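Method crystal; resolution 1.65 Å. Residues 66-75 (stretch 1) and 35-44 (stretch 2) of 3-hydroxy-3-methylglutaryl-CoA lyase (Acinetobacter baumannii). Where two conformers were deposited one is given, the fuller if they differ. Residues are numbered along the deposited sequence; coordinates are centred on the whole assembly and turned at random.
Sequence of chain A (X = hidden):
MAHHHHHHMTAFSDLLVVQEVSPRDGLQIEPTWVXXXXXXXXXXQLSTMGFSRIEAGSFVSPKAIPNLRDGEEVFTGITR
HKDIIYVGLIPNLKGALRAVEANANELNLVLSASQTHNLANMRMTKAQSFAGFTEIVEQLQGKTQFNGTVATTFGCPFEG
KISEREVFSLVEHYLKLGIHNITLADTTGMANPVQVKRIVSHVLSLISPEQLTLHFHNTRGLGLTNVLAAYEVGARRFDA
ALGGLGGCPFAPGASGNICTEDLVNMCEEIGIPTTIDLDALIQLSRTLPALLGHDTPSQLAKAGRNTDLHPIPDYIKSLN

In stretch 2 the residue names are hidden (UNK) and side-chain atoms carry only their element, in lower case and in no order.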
# COMPACT_ATOMS: atom_id res chain seq x y z
N PRO A 66 10.06 -22.73 -15.72
CA PRO A 66 10.22 -22.71 -17.18
C PRO A 66 10.26 -21.31 -17.76
O PRO A 66 10.88 -21.11 -18.81
CB PRO A 66 9.00 -23.49 -17.69
CG PRO A 66 8.07 -23.61 -16.54
CD PRO A 66 8.90 -23.54 -15.30
N ASN A 67 9.64 -20.32 -17.10
CA ASN A 67 9.63 -18.96 -17.65
C ASN A 67 11.00 -18.32 -17.71
O ASN A 67 11.18 -17.35 -18.46
CB ASN A 67 8.72 -18.06 -16.81
CG ASN A 67 7.28 -18.14 -17.21
OD1 ASN A 67 6.94 -18.60 -18.31
ND2 ASN A 67 6.41 -17.67 -16.32
N LEU A 68 11.98 -18.80 -16.94
CA LEU A 68 13.31 -18.20 -16.90
C LEU A 68 14.37 -19.12 -17.50
O LEU A 68 15.57 -18.91 -17.27
CB LEU A 68 13.66 -17.83 -15.46
CG LEU A 68 12.76 -16.77 -14.81
CD1 LEU A 68 13.28 -16.48 -13.40
CD2 LEU A 68 12.74 -15.51 -15.66
N ARG A 69 13.96 -20.12 -18.29
CA ARG A 69 14.92 -21.11 -18.79
C ARG A 69 15.84 -20.57 -19.86
O ARG A 69 16.78 -21.28 -20.27
CB ARG A 69 14.19 -22.34 -19.35
CG ARG A 69 13.43 -22.09 -20.65
CD ARG A 69 12.53 -23.28 -20.99
NE ARG A 69 13.28 -24.53 -21.10
CZ ARG A 69 12.72 -25.74 -21.17
NH1 ARG A 69 11.40 -25.88 -21.13
NH2 ARG A 69 13.49 -26.81 -21.29
N ASP A 70 15.62 -19.34 -20.34
CA ASP A 70 16.48 -18.71 -21.33
C ASP A 70 17.50 -17.77 -20.69
O ASP A 70 17.98 -16.85 -21.36
CB ASP A 70 15.64 -17.96 -22.36
CG ASP A 70 14.72 -16.93 -21.73
OD1 ASP A 70 14.61 -16.87 -20.49
OD2 ASP A 70 14.08 -16.16 -22.49
N GLY A 71 17.84 -17.98 -19.41
CA GLY A 71 18.71 -17.04 -18.72
C GLY A 71 20.04 -16.83 -19.40
O GLY A 71 20.54 -15.70 -19.47
N GLU A 72 20.65 -17.90 -19.92
CA GLU A 72 21.94 -17.73 -20.58
C GLU A 72 21.83 -16.79 -21.78
O GLU A 72 22.67 -15.89 -21.95
CB GLU A 72 22.51 -19.08 -21.02
CG GLU A 72 23.83 -18.93 -21.77
CD GLU A 72 24.77 -20.09 -21.52
OE1 GLU A 72 24.29 -21.15 -21.07
OE2 GLU A 72 25.98 -19.93 -21.77
N GLU A 73 20.80 -16.97 -22.60
CA GLU A 73 20.69 -16.11 -23.78
C GLU A 73 20.31 -14.69 -23.40
O GLU A 73 20.77 -13.74 -24.04
CB GLU A 73 19.68 -16.71 -24.77
CG GLU A 73 19.50 -15.90 -26.07
CD GLU A 73 20.79 -15.73 -26.87
OE1 GLU A 73 21.73 -16.53 -26.70
OE2 GLU A 73 20.86 -14.79 -27.69
N VAL A 74 19.52 -14.52 -22.33
CA VAL A 74 19.22 -13.16 -21.88
C VAL A 74 20.49 -12.45 -21.45
O VAL A 74 20.76 -11.31 -21.86
CB VAL A 74 18.18 -13.20 -20.75
CG1 VAL A 74 18.03 -11.81 -20.15
CG2 VAL A 74 16.83 -13.69 -21.30
N PHE A 75 21.31 -13.11 -20.62
CA PHE A 75 22.54 -12.49 -20.15
C PHE A 75 23.52 -12.25 -21.29
O PHE A 75 24.29 -11.28 -21.25
CB PHE A 75 23.20 -13.33 -19.06
CG PHE A 75 22.69 -13.05 -17.67
CD1 PHE A 75 23.40 -12.22 -16.79
CD2 PHE A 75 21.49 -13.59 -17.24
CE1 PHE A 75 22.91 -11.96 -15.51
CE2 PHE A 75 21.00 -13.34 -15.95
CZ PHE A 75 21.71 -12.52 -15.10
N UNK A 35 8.95 -13.71 -24.70
CA UNK A 35 10.01 -14.16 -25.61
C UNK A 35 11.37 -13.60 -25.21
O UNK A 35 11.49 -12.50 -24.66
c UNK A 35 9.58 -13.61 -26.96
c UNK A 35 7.82 -13.09 -25.41
c UNK A 35 8.10 -13.40 -26.85
N UNK A 36 12.39 -14.36 -25.57
CA UNK A 36 13.76 -14.02 -25.19
C UNK A 36 14.15 -12.61 -25.62
O UNK A 36 14.73 -11.85 -24.83
c UNK A 36 14.70 -15.07 -25.77
o UNK A 36 14.29 -16.35 -25.28
c UNK A 36 16.13 -14.78 -25.35
N UNK A 37 13.86 -12.22 -26.87
CA UNK A 37 14.28 -10.90 -27.30
C UNK A 37 13.48 -9.80 -26.61
O UNK A 37 13.98 -8.67 -26.50
c UNK A 37 14.25 -10.74 -28.83
o UNK A 37 12.81 -10.94 -30.71
c UNK A 37 12.89 -11.03 -29.47
o UNK A 37 11.92 -11.37 -28.76
N UNK A 38 12.28 -10.11 -26.13
CA UNK A 38 11.51 -9.11 -25.39
C UNK A 38 11.96 -9.01 -23.94
O UNK A 38 11.86 -7.93 -23.35
c UNK A 38 10.02 -9.40 -25.51
c UNK A 38 9.51 -9.28 -26.93
c UNK A 38 7.60 -9.57 -28.52
c UNK A 38 8.00 -9.45 -27.06
n UNK A 38 6.13 -9.48 -28.71
N UNK A 39 12.45 -10.12 -23.36
CA UNK A 39 13.13 -10.03 -22.07
C UNK A 39 14.36 -9.13 -22.18
O UNK A 39 14.60 -8.27 -21.32
c UNK A 39 11.99 -14.56 -19.91
c UNK A 39 13.02 -13.52 -20.33
c UNK A 39 13.55 -11.42 -21.57
n UNK A 39 11.64 -15.48 -21.04
c UNK A 39 12.41 -12.35 -21.11
N UNK A 40 15.13 -9.32 -23.25
CA UNK A 40 16.32 -8.51 -23.48
C UNK A 40 15.94 -7.05 -23.65
O UNK A 40 16.56 -6.16 -23.04
c UNK A 40 18.11 -8.03 -25.18
c UNK A 40 17.09 -9.04 -24.71
c UNK A 40 17.77 -10.38 -24.36
c UNK A 40 18.21 -11.17 -25.55
N UNK A 41 14.88 -6.78 -24.41
CA UNK A 41 14.43 -5.40 -24.61
C UNK A 41 14.02 -4.75 -23.30
O UNK A 41 14.31 -3.57 -23.05
o UNK A 41 12.77 -5.62 -27.89
c UNK A 41 13.66 -5.49 -27.03
o UNK A 41 14.88 -5.46 -27.32
c UNK A 41 13.24 -5.36 -25.58
N UNK A 42 13.30 -5.49 -22.45
CA UNK A 42 12.85 -4.97 -21.17
C UNK A 42 14.04 -4.59 -20.29
O UNK A 42 14.08 -3.49 -19.72
c UNK A 42 11.97 -5.99 -20.46
c UNK A 42 10.69 -4.41 -18.98
c UNK A 42 10.92 -6.84 -18.34
c UNK A 42 11.58 -5.64 -19.02
N UNK A 43 15.03 -5.48 -20.21
CA UNK A 43 16.22 -5.18 -19.41
C UNK A 43 16.97 -3.99 -20.00
O UNK A 43 17.44 -3.12 -19.27
c UNK A 43 18.45 -6.09 -18.63
c UNK A 43 16.87 -8.92 -18.72
c UNK A 43 17.10 -6.43 -19.29
c UNK A 43 16.34 -7.51 -18.50
N UNK A 44 17.09 -3.93 -21.34
CA UNK A 44 17.76 -2.79 -21.96
C UNK A 44 17.05 -1.48 -21.60
O UNK A 44 17.71 -0.46 -21.38
c UNK A 44 18.85 -3.97 -23.92
o UNK A 44 19.68 -4.41 -23.13
n UNK A 44 18.80 -4.34 -25.20
c UNK A 44 17.82 -2.95 -23.48

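Position 35 has three side-chain carbons, and they close a five-membered ring onto its own backbone N. Only proline does this, so the residue is Pro35. Its CB points away from stretch 1, and it sits at the N-cap position of the helix that follows, its O accepting from the backbone N of position 39 at 2.9 Å.

Position 36 carries a CB bearing one oxygen and one carbon. The oxygen lies 2.8 Å from Asp70 OD2 and the carbon 3.6 Å from Glu73 CG. A beta-branched hydroxyl with a methyl arm is threonine: Thr36. The short contact is a hydrogen bond in which Thr36 OG1 donates to Asp70 OD2, while CG2 packs on Glu73 and comes within 4.3 Å of Val74 CG2.

Position 37 has two carbons, the second bearing two oxygens, and touches nothing on stretch 1. Two atoms on that terminal carbon could also suit an amide, but both are oxygen, so this is a short carboxylate, Asp37, with its CB directed away.

Position 38 shows four carbons in an unbranched row ending in nitrogen, which identifies Lys38. The chain is extended, with chi2 to chi4 all t, and stays out of reach of stretch 1.

Position 39 repeats that composition but points its CB toward stretch 1. Its terminal nitrogen is 2.9 Å from Asp70 OD2 and 3.2 Å from Asn67 O. This is Lys39. Chi2 and chi3 are t, and chi4 turns to p at 80° at the end of the chain. NZ forms a salt bridge with Asp70 OD2, and its hydrogen bonds to Asp70 OD1 (3.3 Å) and Asn67 O are weak.

Position 40 has four carbons, forked at the first, with one arm two carbons long; the end of that arm lies 3.9 Å from Glu73 O, and the inner carbon of the same arm 4.0 Å from Val74 CA. This is Ile40, and the two atoms are CD1 and CG1; its CB points sideways, but the end of the side chain comes nearer.

Position 41 again has two carbons and two terminal oxygens, so it is Asp41, out of reach of stretch 1. Position 42 has four carbons forked at the second, the pattern of leucine; Leu42 is buried but also out of reach.

Position 43 has the same fork as Ile40, and the end of its longer arm lies 3.4 Å from Val74 CG1. This is Ile43, and the atom is CD1. Position 44 has two carbons, the second bearing one oxygen and one nitrogen: Asn44, whose OD1 is hydrogen-bonded elsewhere in the structure.

The contact joins a polar cluster to an apolar one. Asp70 OD2 receives both Thr36 OG1 and Lys39 NZ, bringing the start of helix 71-75 to the first turn of helix 36-44. Val74 then packs against Ile40 and Ile43, while its CG2 meets Lys39 CD at 3.9 Å. The helix axes approach to 9.4 Å at 45°, and the nearest CA atoms, those of Val74 and Ile40, are 5.7 Å apart. Together the stretches bury 381 Å².

Stretch 2, residues 35-44: PTDKKIDLIN
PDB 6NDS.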